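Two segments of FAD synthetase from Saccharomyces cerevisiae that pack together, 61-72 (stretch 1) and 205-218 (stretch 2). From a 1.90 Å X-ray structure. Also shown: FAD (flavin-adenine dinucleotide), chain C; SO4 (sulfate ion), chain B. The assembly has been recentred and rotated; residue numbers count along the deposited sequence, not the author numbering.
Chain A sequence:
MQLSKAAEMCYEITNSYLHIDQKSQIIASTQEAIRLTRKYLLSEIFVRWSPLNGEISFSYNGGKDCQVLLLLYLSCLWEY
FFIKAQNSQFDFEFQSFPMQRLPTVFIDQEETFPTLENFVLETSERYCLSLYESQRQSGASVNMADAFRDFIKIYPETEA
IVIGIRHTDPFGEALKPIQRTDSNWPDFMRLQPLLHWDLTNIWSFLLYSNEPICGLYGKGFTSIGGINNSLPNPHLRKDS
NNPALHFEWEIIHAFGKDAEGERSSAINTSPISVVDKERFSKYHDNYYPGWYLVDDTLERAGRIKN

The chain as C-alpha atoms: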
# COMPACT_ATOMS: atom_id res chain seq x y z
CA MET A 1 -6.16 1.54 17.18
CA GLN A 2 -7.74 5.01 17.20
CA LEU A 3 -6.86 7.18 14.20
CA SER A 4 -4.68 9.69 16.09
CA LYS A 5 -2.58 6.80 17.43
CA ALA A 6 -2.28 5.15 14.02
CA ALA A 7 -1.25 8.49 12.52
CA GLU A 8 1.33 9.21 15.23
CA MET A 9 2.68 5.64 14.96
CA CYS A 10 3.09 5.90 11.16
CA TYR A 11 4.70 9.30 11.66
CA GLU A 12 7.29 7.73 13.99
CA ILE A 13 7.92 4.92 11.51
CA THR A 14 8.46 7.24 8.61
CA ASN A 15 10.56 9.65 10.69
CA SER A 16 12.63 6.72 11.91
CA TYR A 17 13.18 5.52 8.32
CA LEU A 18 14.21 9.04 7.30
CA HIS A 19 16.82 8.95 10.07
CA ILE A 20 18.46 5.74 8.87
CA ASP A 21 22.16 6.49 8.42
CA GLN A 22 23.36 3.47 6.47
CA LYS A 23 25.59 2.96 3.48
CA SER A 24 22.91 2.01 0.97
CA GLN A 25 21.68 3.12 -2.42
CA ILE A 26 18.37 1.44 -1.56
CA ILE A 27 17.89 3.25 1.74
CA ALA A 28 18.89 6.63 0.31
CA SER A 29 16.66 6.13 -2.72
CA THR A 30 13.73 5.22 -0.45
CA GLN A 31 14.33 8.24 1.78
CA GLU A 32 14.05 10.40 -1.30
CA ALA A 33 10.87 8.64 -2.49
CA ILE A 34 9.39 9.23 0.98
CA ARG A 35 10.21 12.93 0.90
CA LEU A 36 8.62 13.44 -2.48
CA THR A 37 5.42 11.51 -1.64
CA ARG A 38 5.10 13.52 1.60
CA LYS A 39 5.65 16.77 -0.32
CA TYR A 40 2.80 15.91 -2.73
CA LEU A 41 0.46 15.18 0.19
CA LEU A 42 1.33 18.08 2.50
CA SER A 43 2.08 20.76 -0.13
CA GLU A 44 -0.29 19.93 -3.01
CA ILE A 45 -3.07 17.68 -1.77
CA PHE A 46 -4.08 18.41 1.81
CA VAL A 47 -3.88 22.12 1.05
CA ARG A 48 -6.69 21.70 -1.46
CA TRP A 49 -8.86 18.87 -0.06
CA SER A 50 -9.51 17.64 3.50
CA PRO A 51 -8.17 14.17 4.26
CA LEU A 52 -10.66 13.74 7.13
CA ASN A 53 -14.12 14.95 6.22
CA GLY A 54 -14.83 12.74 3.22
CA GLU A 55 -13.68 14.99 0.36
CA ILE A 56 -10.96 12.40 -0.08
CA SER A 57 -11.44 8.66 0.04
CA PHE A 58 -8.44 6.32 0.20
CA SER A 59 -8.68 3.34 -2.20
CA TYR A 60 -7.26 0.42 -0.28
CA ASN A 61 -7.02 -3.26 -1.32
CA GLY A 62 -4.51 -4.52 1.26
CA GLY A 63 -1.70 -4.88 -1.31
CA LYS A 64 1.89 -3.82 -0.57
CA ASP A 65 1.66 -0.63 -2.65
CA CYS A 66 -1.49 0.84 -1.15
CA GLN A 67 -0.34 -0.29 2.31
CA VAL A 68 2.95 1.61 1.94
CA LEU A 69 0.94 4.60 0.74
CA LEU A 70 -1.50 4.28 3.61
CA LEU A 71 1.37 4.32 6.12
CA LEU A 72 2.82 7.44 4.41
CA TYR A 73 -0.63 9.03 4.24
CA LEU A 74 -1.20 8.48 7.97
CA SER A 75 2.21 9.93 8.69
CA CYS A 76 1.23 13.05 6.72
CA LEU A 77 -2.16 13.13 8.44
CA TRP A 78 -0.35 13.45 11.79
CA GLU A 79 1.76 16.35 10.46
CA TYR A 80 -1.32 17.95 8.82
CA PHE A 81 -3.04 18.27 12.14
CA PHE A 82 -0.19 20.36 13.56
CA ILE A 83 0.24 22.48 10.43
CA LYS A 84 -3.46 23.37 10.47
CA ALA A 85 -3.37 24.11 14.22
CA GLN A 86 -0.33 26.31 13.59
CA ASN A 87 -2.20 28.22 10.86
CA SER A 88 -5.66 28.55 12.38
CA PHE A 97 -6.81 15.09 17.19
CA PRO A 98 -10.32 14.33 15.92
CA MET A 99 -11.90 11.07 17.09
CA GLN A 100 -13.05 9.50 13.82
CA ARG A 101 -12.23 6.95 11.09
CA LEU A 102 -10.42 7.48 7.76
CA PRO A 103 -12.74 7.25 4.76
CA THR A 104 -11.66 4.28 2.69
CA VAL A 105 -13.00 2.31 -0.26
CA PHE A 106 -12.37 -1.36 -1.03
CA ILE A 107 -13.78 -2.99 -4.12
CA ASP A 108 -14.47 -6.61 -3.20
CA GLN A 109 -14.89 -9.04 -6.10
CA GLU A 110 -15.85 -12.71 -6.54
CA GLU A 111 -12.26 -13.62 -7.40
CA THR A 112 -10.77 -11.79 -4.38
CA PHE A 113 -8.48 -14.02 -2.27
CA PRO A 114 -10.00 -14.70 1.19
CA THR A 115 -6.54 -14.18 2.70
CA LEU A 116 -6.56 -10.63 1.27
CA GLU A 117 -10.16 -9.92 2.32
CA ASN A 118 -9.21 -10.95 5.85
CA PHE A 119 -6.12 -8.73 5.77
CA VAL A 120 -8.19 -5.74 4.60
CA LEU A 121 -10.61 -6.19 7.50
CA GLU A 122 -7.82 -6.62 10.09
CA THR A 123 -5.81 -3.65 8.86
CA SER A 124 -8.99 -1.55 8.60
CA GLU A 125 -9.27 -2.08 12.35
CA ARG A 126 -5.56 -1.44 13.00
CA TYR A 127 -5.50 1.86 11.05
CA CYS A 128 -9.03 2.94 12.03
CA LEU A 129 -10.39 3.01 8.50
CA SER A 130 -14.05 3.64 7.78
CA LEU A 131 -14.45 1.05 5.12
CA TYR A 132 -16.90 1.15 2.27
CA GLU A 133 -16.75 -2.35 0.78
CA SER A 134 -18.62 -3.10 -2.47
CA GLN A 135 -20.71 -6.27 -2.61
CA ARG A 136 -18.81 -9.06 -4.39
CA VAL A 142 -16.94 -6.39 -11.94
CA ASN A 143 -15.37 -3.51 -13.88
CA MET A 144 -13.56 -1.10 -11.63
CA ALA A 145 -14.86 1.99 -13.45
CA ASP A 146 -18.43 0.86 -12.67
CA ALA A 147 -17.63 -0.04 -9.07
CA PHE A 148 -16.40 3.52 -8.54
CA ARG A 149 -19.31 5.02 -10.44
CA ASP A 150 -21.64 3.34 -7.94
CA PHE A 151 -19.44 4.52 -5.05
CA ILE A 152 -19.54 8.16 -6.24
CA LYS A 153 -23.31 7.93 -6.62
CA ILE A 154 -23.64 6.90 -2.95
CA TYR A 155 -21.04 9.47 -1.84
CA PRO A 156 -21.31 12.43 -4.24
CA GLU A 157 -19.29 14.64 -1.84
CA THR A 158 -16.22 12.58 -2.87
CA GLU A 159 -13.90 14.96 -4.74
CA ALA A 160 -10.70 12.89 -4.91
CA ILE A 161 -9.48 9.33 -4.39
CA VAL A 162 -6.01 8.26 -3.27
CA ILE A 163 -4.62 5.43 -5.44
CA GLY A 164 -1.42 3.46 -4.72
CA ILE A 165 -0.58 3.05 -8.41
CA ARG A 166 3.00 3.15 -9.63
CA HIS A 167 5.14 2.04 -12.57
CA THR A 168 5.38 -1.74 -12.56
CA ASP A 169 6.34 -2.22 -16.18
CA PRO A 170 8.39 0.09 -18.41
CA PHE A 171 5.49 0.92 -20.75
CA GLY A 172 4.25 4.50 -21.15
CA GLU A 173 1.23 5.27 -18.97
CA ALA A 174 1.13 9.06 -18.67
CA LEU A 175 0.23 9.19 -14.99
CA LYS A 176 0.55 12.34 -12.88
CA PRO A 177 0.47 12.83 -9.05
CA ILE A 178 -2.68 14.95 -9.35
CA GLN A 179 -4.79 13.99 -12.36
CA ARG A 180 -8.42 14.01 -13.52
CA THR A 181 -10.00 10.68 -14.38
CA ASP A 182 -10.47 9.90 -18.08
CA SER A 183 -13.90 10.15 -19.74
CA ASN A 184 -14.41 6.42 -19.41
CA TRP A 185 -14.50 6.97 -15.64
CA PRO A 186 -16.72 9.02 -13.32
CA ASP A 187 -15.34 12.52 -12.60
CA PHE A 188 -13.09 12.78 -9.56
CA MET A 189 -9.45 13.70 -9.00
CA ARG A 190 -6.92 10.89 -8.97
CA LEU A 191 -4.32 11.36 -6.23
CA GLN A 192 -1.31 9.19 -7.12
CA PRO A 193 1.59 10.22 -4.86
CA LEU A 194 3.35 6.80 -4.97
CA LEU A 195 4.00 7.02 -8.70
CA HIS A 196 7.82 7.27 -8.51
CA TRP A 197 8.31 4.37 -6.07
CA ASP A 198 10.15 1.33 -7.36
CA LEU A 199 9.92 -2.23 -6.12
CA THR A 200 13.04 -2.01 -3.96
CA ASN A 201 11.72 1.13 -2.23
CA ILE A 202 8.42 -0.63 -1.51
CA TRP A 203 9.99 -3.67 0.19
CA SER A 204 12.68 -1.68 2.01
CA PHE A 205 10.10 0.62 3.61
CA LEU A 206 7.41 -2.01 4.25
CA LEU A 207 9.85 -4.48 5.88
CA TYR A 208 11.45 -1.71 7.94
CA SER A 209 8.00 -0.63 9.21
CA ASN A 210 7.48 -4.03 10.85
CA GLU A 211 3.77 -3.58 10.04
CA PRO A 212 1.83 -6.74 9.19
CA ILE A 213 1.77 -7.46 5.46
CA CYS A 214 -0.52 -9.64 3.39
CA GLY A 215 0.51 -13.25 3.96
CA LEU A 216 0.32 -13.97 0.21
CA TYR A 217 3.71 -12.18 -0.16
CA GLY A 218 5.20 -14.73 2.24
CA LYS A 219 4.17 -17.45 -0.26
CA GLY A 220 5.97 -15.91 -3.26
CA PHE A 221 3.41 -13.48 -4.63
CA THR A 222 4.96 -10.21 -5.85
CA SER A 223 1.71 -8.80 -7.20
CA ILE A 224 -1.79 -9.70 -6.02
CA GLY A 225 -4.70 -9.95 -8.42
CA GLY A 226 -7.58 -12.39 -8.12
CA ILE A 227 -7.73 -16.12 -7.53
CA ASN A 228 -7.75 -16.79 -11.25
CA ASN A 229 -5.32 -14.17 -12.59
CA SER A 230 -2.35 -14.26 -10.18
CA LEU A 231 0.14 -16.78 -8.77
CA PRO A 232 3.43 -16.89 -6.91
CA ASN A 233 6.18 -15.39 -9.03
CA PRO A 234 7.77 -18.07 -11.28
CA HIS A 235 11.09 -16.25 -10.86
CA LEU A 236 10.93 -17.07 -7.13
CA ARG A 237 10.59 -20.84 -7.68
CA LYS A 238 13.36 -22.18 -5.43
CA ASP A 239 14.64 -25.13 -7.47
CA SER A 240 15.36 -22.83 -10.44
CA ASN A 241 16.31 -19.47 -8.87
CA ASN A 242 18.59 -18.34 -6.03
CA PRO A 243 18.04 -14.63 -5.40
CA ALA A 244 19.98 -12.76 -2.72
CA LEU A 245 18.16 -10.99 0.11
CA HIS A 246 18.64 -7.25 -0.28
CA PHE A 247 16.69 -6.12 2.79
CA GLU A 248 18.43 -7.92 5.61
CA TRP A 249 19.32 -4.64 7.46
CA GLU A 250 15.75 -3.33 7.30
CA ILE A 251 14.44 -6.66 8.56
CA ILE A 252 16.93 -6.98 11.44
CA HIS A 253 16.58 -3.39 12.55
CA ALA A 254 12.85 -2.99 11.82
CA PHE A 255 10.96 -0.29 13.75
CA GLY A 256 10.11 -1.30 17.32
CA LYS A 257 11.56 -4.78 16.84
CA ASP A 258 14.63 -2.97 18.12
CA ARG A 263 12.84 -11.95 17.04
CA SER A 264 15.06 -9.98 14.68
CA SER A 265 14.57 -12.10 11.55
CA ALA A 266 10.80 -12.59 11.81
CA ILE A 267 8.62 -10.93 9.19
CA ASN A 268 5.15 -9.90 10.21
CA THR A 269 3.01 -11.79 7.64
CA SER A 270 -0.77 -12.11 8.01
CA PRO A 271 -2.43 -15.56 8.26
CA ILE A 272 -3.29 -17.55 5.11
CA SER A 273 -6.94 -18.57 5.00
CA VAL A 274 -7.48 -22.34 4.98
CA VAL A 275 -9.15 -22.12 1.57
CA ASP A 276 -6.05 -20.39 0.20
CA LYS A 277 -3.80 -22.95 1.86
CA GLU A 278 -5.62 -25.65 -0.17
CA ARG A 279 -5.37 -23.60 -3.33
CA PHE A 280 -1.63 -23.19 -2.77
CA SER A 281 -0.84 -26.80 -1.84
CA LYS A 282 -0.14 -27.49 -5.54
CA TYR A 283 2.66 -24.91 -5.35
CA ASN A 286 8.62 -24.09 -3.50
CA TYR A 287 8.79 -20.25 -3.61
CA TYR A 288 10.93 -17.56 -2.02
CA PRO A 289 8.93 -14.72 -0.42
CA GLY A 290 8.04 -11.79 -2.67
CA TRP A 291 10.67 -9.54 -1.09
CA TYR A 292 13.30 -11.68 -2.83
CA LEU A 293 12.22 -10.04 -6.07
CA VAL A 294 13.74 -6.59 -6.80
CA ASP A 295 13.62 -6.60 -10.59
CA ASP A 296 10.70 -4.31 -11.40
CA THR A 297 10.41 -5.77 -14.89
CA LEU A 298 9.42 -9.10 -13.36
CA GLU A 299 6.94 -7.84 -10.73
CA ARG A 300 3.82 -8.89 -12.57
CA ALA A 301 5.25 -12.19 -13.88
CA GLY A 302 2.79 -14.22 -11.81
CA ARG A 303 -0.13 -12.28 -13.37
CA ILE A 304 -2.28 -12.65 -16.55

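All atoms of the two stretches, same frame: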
# COMPACT_ATOMS: atom_id res chain seq x y z
N ASN A 61 -6.72 -1.86 -0.99
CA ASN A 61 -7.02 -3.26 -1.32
C ASN A 61 -6.06 -4.21 -0.58
O ASN A 61 -6.01 -5.40 -0.88
CB ASN A 61 -6.93 -3.52 -2.83
CG ASN A 61 -5.52 -3.28 -3.39
OD1 ASN A 61 -4.59 -2.95 -2.65
ND2 ASN A 61 -5.37 -3.45 -4.70
N GLY A 62 -5.35 -3.68 0.42
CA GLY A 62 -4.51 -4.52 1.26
C GLY A 62 -3.19 -4.93 0.61
O GLY A 62 -2.37 -5.60 1.24
N GLY A 63 -2.97 -4.53 -0.65
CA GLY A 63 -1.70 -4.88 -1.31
C GLY A 63 -0.52 -4.06 -0.76
O GLY A 63 -0.71 -3.09 -0.01
N LYS A 64 0.70 -4.46 -1.11
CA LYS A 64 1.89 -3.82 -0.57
C LYS A 64 1.93 -2.33 -0.95
O LYS A 64 2.32 -1.52 -0.14
CB LYS A 64 3.17 -4.50 -1.07
CG LYS A 64 3.36 -4.47 -2.60
CD LYS A 64 4.57 -5.41 -2.97
CE LYS A 64 5.06 -5.16 -4.42
NZ LYS A 64 3.90 -5.24 -5.34
N ASP A 65 1.54 -2.00 -2.18
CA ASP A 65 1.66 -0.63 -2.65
C ASP A 65 0.68 0.28 -1.91
O ASP A 65 1.06 1.35 -1.42
CB ASP A 65 1.35 -0.55 -4.14
CG ASP A 65 2.46 -1.14 -5.03
OD1 ASP A 65 3.54 -1.45 -4.53
OD2 ASP A 65 2.22 -1.27 -6.25
N CYS A 66 -0.59 -0.10 -1.82
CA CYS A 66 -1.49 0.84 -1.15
C CYS A 66 -1.29 0.81 0.37
O CYS A 66 -1.55 1.82 1.04
CB CYS A 66 -2.94 0.68 -1.55
SG CYS A 66 -3.48 -0.86 -1.24
N GLN A 67 -0.76 -0.28 0.90
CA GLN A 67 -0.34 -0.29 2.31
C GLN A 67 0.83 0.67 2.60
O GLN A 67 0.82 1.41 3.60
CB GLN A 67 0.07 -1.67 2.80
CG GLN A 67 0.17 -1.66 4.35
CD GLN A 67 0.51 -2.99 4.96
OE1 GLN A 67 0.83 -3.94 4.25
NE2 GLN A 67 0.48 -3.06 6.29
N VAL A 68 1.86 0.66 1.76
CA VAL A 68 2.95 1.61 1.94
C VAL A 68 2.38 3.02 1.88
O VAL A 68 2.69 3.86 2.73
CB VAL A 68 4.09 1.43 0.90
CG1 VAL A 68 4.99 2.69 0.87
CG2 VAL A 68 4.90 0.19 1.26
N LEU A 69 1.54 3.28 0.88
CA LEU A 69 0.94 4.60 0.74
C LEU A 69 0.10 4.97 1.95
O LEU A 69 0.16 6.10 2.45
CB LEU A 69 0.09 4.70 -0.53
CG LEU A 69 -0.44 6.10 -0.83
CD1 LEU A 69 0.65 7.17 -0.68
CD2 LEU A 69 -1.14 6.17 -2.18
N LEU A 70 -0.68 4.02 2.43
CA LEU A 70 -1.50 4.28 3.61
C LEU A 70 -0.64 4.65 4.82
O LEU A 70 -0.96 5.59 5.55
CB LEU A 70 -2.37 3.05 3.93
CG LEU A 70 -3.24 3.25 5.17
CD1 LEU A 70 -4.12 4.49 5.04
CD2 LEU A 70 -4.10 1.99 5.42
N LEU A 71 0.47 3.94 5.04
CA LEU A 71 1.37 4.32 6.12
C LEU A 71 1.91 5.74 5.92
O LEU A 71 1.92 6.52 6.85
CB LEU A 71 2.55 3.34 6.26
CG LEU A 71 2.24 1.87 6.53
CD1 LEU A 71 3.54 1.07 6.57
CD2 LEU A 71 1.45 1.70 7.83
N LEU A 72 2.34 6.08 4.70
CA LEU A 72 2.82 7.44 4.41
C LEU A 72 1.72 8.50 4.59
O LEU A 72 1.95 9.60 5.10
CB LEU A 72 3.41 7.53 2.99
CG LEU A 72 4.61 6.60 2.81
CD1 LEU A 72 4.96 6.55 1.32
CD2 LEU A 72 5.78 7.07 3.67
N PHE A 205 10.92 -0.11 2.64
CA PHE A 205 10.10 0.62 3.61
C PHE A 205 9.12 -0.31 4.35
O PHE A 205 8.98 -0.24 5.57
CB PHE A 205 9.35 1.76 2.92
CG PHE A 205 8.57 2.62 3.88
CD1 PHE A 205 9.22 3.51 4.71
CD2 PHE A 205 7.19 2.48 3.99
CE1 PHE A 205 8.52 4.30 5.61
CE2 PHE A 205 6.47 3.27 4.89
CZ PHE A 205 7.15 4.19 5.70
N LEU A 206 8.46 -1.20 3.62
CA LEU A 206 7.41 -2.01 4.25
C LEU A 206 8.02 -3.00 5.26
O LEU A 206 7.48 -3.20 6.33
CB LEU A 206 6.56 -2.70 3.17
CG LEU A 206 5.31 -3.44 3.64
CD1 LEU A 206 4.42 -2.47 4.45
CD2 LEU A 206 4.57 -4.02 2.46
N LEU A 207 9.18 -3.58 4.95
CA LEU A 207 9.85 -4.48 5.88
C LEU A 207 10.40 -3.71 7.07
O LEU A 207 10.25 -4.15 8.21
CB LEU A 207 11.00 -5.24 5.20
CG LEU A 207 10.54 -6.32 4.23
CD1 LEU A 207 11.73 -6.90 3.42
CD2 LEU A 207 9.76 -7.43 4.98
N TYR A 208 11.03 -2.56 6.82
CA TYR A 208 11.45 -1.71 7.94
C TYR A 208 10.31 -1.32 8.90
O TYR A 208 10.55 -1.19 10.11
CB TYR A 208 12.11 -0.42 7.47
CG TYR A 208 12.63 0.39 8.66
CD1 TYR A 208 13.81 0.01 9.31
CD2 TYR A 208 11.94 1.50 9.14
CE1 TYR A 208 14.30 0.72 10.41
CE2 TYR A 208 12.43 2.23 10.27
CZ TYR A 208 13.62 1.82 10.88
OH TYR A 208 14.15 2.49 11.95
N SER A 209 9.10 -1.14 8.38
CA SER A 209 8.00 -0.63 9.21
C SER A 209 7.61 -1.63 10.30
O SER A 209 7.02 -1.25 11.32
CB SER A 209 6.74 -0.32 8.40
OG SER A 209 6.09 -1.51 7.94
N ASN A 210 7.90 -2.90 10.02
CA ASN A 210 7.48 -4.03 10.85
C ASN A 210 5.97 -4.18 10.92
O ASN A 210 5.48 -4.98 11.71
CB ASN A 210 8.03 -3.95 12.28
CG ASN A 210 8.12 -5.33 12.94
OD1 ASN A 210 8.36 -6.34 12.27
ND2 ASN A 210 7.91 -5.38 14.25
N GLU A 211 5.24 -3.44 10.10
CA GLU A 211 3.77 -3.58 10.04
C GLU A 211 3.39 -4.93 9.42
O GLU A 211 4.16 -5.51 8.65
CB GLU A 211 3.17 -2.43 9.23
CG GLU A 211 3.19 -1.10 9.99
CD GLU A 211 2.21 -1.15 11.17
OE1 GLU A 211 0.98 -1.17 10.93
OE2 GLU A 211 2.66 -1.21 12.33
N PRO A 212 2.21 -5.45 9.75
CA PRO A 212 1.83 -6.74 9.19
C PRO A 212 1.57 -6.59 7.70
O PRO A 212 1.01 -5.60 7.29
CB PRO A 212 0.52 -7.08 9.92
CG PRO A 212 -0.04 -5.75 10.39
CD PRO A 212 1.12 -4.81 10.53
N ILE A 213 1.96 -7.56 6.90
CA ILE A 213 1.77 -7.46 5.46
C ILE A 213 1.03 -8.71 4.97
O ILE A 213 1.08 -9.76 5.60
CB ILE A 213 3.10 -7.32 4.70
CG1 ILE A 213 3.89 -8.62 4.75
CG2 ILE A 213 3.94 -6.19 5.28
CD1 ILE A 213 5.11 -8.60 3.83
N CYS A 214 0.34 -8.57 3.85
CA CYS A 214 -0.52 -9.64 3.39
C CYS A 214 0.28 -10.93 3.31
O CYS A 214 1.35 -10.97 2.72
CB CYS A 214 -1.11 -9.31 2.02
SG CYS A 214 -2.30 -10.60 1.53
N GLY A 215 -0.24 -12.01 3.89
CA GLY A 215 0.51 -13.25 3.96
C GLY A 215 0.80 -13.84 2.58
O GLY A 215 1.73 -14.62 2.44
N LEU A 216 0.02 -13.48 1.56
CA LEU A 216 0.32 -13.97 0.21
C LEU A 216 1.77 -13.66 -0.21
O LEU A 216 2.40 -14.46 -0.92
CB LEU A 216 -0.64 -13.38 -0.83
CG LEU A 216 -2.13 -13.65 -0.56
CD1 LEU A 216 -2.97 -13.09 -1.70
CD2 LEU A 216 -2.41 -15.14 -0.37
N TYR A 217 2.32 -12.51 0.21
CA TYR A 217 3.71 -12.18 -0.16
C TYR A 217 4.69 -13.20 0.44
O TYR A 217 5.71 -13.54 -0.17
CB TYR A 217 4.07 -10.74 0.27
CG TYR A 217 3.21 -9.71 -0.43
CD1 TYR A 217 3.20 -9.62 -1.83
CD2 TYR A 217 2.38 -8.85 0.29
CE1 TYR A 217 2.39 -8.67 -2.47
CE2 TYR A 217 1.55 -7.91 -0.34
CZ TYR A 217 1.57 -7.82 -1.72
OH TYR A 217 0.73 -6.90 -2.33
N GLY A 218 4.38 -13.69 1.63
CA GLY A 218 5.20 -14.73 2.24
C GLY A 218 5.23 -16.02 1.41
O GLY A 218 6.17 -16.80 1.53
PA FAD C . -3.92 -2.11 -9.45
O1A FAD C . -3.72 -3.58 -9.16
O2A FAD C . -5.22 -1.87 -10.16
O5B FAD C . -3.76 -1.17 -8.13
C5B FAD C . -3.55 0.21 -8.32
C4B FAD C . -4.21 0.97 -7.16
O4B FAD C . -5.60 1.02 -7.36
C3B FAD C . -4.01 0.25 -5.84
O3B FAD C . -2.82 0.66 -5.20
C2B FAD C . -5.24 0.68 -5.06
O2B FAD C . -5.03 1.95 -4.46
C1B FAD C . -6.28 0.80 -6.14
N9A FAD C . -7.01 -0.47 -6.22
C8A FAD C . -6.78 -1.54 -7.06
N7A FAD C . -7.71 -2.50 -6.81
C5A FAD C . -8.50 -2.05 -5.80
C6A FAD C . -9.58 -2.61 -5.14
N6A FAD C . -10.07 -3.82 -5.45
N1A FAD C . -10.20 -1.87 -4.18
C2A FAD C . -9.77 -0.60 -3.83
N3A FAD C . -8.67 -0.07 -4.47
C4A FAD C . -8.08 -0.78 -5.45
N1 FAD C . -7.62 4.02 -15.61
C2 FAD C . -7.79 4.87 -16.67
O2 FAD C . -7.40 4.55 -17.79
N3 FAD C . -8.41 6.08 -16.49
C4 FAD C . -8.87 6.46 -15.24
O4 FAD C . -9.41 7.56 -15.15
C4X FAD C . -8.70 5.59 -14.16
N5 FAD C . -9.15 5.93 -12.88
C5X FAD C . -8.96 5.06 -11.82
C6 FAD C . -9.40 5.39 -10.54
C7 FAD C . -9.23 4.48 -9.49
C7M FAD C . -9.71 4.80 -8.10
C8 FAD C . -8.60 3.27 -9.72
C8M FAD C . -8.38 2.30 -8.60
C9 FAD C . -8.15 2.96 -10.99
C9A FAD C . -8.34 3.84 -12.04
N10 FAD C . -7.90 3.49 -13.30
C10 FAD C . -8.06 4.37 -14.35
C1' FAD C . -7.20 2.17 -13.51
C2' FAD C . -5.68 2.33 -13.27
O2' FAD C . -5.10 3.39 -13.99
C3' FAD C . -4.90 1.05 -13.58
O3' FAD C . -4.86 0.86 -14.97
C4' FAD C . -5.53 -0.15 -12.90
O4' FAD C . -5.80 0.14 -11.55
C5' FAD C . -4.59 -1.35 -12.95
O5' FAD C . -3.27 -0.92 -12.65
P FAD C . -2.30 -1.81 -11.72
O1P FAD C . -2.54 -3.27 -12.01
O2P FAD C . -0.87 -1.35 -11.87
O3P FAD C . -2.66 -1.51 -10.20
S SO4 B . 0.36 -5.34 -5.39
O1 SO4 B . -0.48 -5.64 -6.53
O2 SO4 B . -0.48 -4.74 -4.36
O3 SO4 B . 0.92 -6.60 -4.89
O4 SO4 B . 1.36 -4.34 -5.74
O HOH W 1 0.24 -6.01 2.37

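The two stretches, far apart in sequence, are joined by an apolar helix-against-helix seam that gives way, toward the start of the first helix, to a polar junction built on two direct hydrogen bonds, a bridging water and a bound sulfate.

Helix 64-72 and helix 205-209 cross at 61°, with their axes 10.5 Å apart at closest approach, a spacing that leaves room for branched aliphatic side chains between them. L206 is the central knob: its CB points toward the first helix, and its side chain sits among K64, Q67, V68 and L71. V68 CG2 lies 3.8 Å from L206 CB, and K64 CB lies 3.8 Å from L206 CD2, so the aliphatic base of the lysine serves as part of the hole. The residue just before it, F205, meets the first helix nearer that helix's later end, touching V68, L71 and L72. Three methyls approach the F205 ring: V68 CG1 lies 3.8 Å from F205 CD2, L71 CD1 lies 4.0 Å from F205 CE2, and L72 CD2 reaches F205 CZ at 3.8 Å. The CB of L72 points sideways, but its m,t rotamer brings the end of the side chain nearer. A large aromatic ring can meet several methyl groups at once, and all of these residues are buried.

Beyond the second helix the chain turns at N210, whose phi is positive. S209 OG donates to L206 O and accepts from E211 N, satisfying polar groups beside L71. The chain then passes Q67, whose extended t,t side chain carries its amide to the loop: Q67 NE2 donates to P212 O at 2.8 Å with an angle of 169°. An amide suits this buried site because its other end is an acceptor. A water donates to Q67 OE1 and to G62 O, each at 2.9 Å, and accepts from C214 N at 3.0 Å, tying both stretches together.

Y217 closes the polar end. Its CB points toward the first stretch, and the long ring carries its hydroxyl to the helix start, where K64 N donates to Y217 OH at 2.7 Å. The first-turn amide has no preceding helical carbonyl to bond, so an outside acceptor is welcome. The same hydroxyl donates to sulfate O3, 2.6 Å from Y217 OH, while K64 NZ donates to sulfate O4 at 2.7 Å, so the anion, probably from the crystallisation liquor, links the two side chains. Glycine suits G62, whose phi is positive; at G63, a CB would lie 2.0 Å from sulfate O2, so the ion as bound here occupies the space a side chain would need.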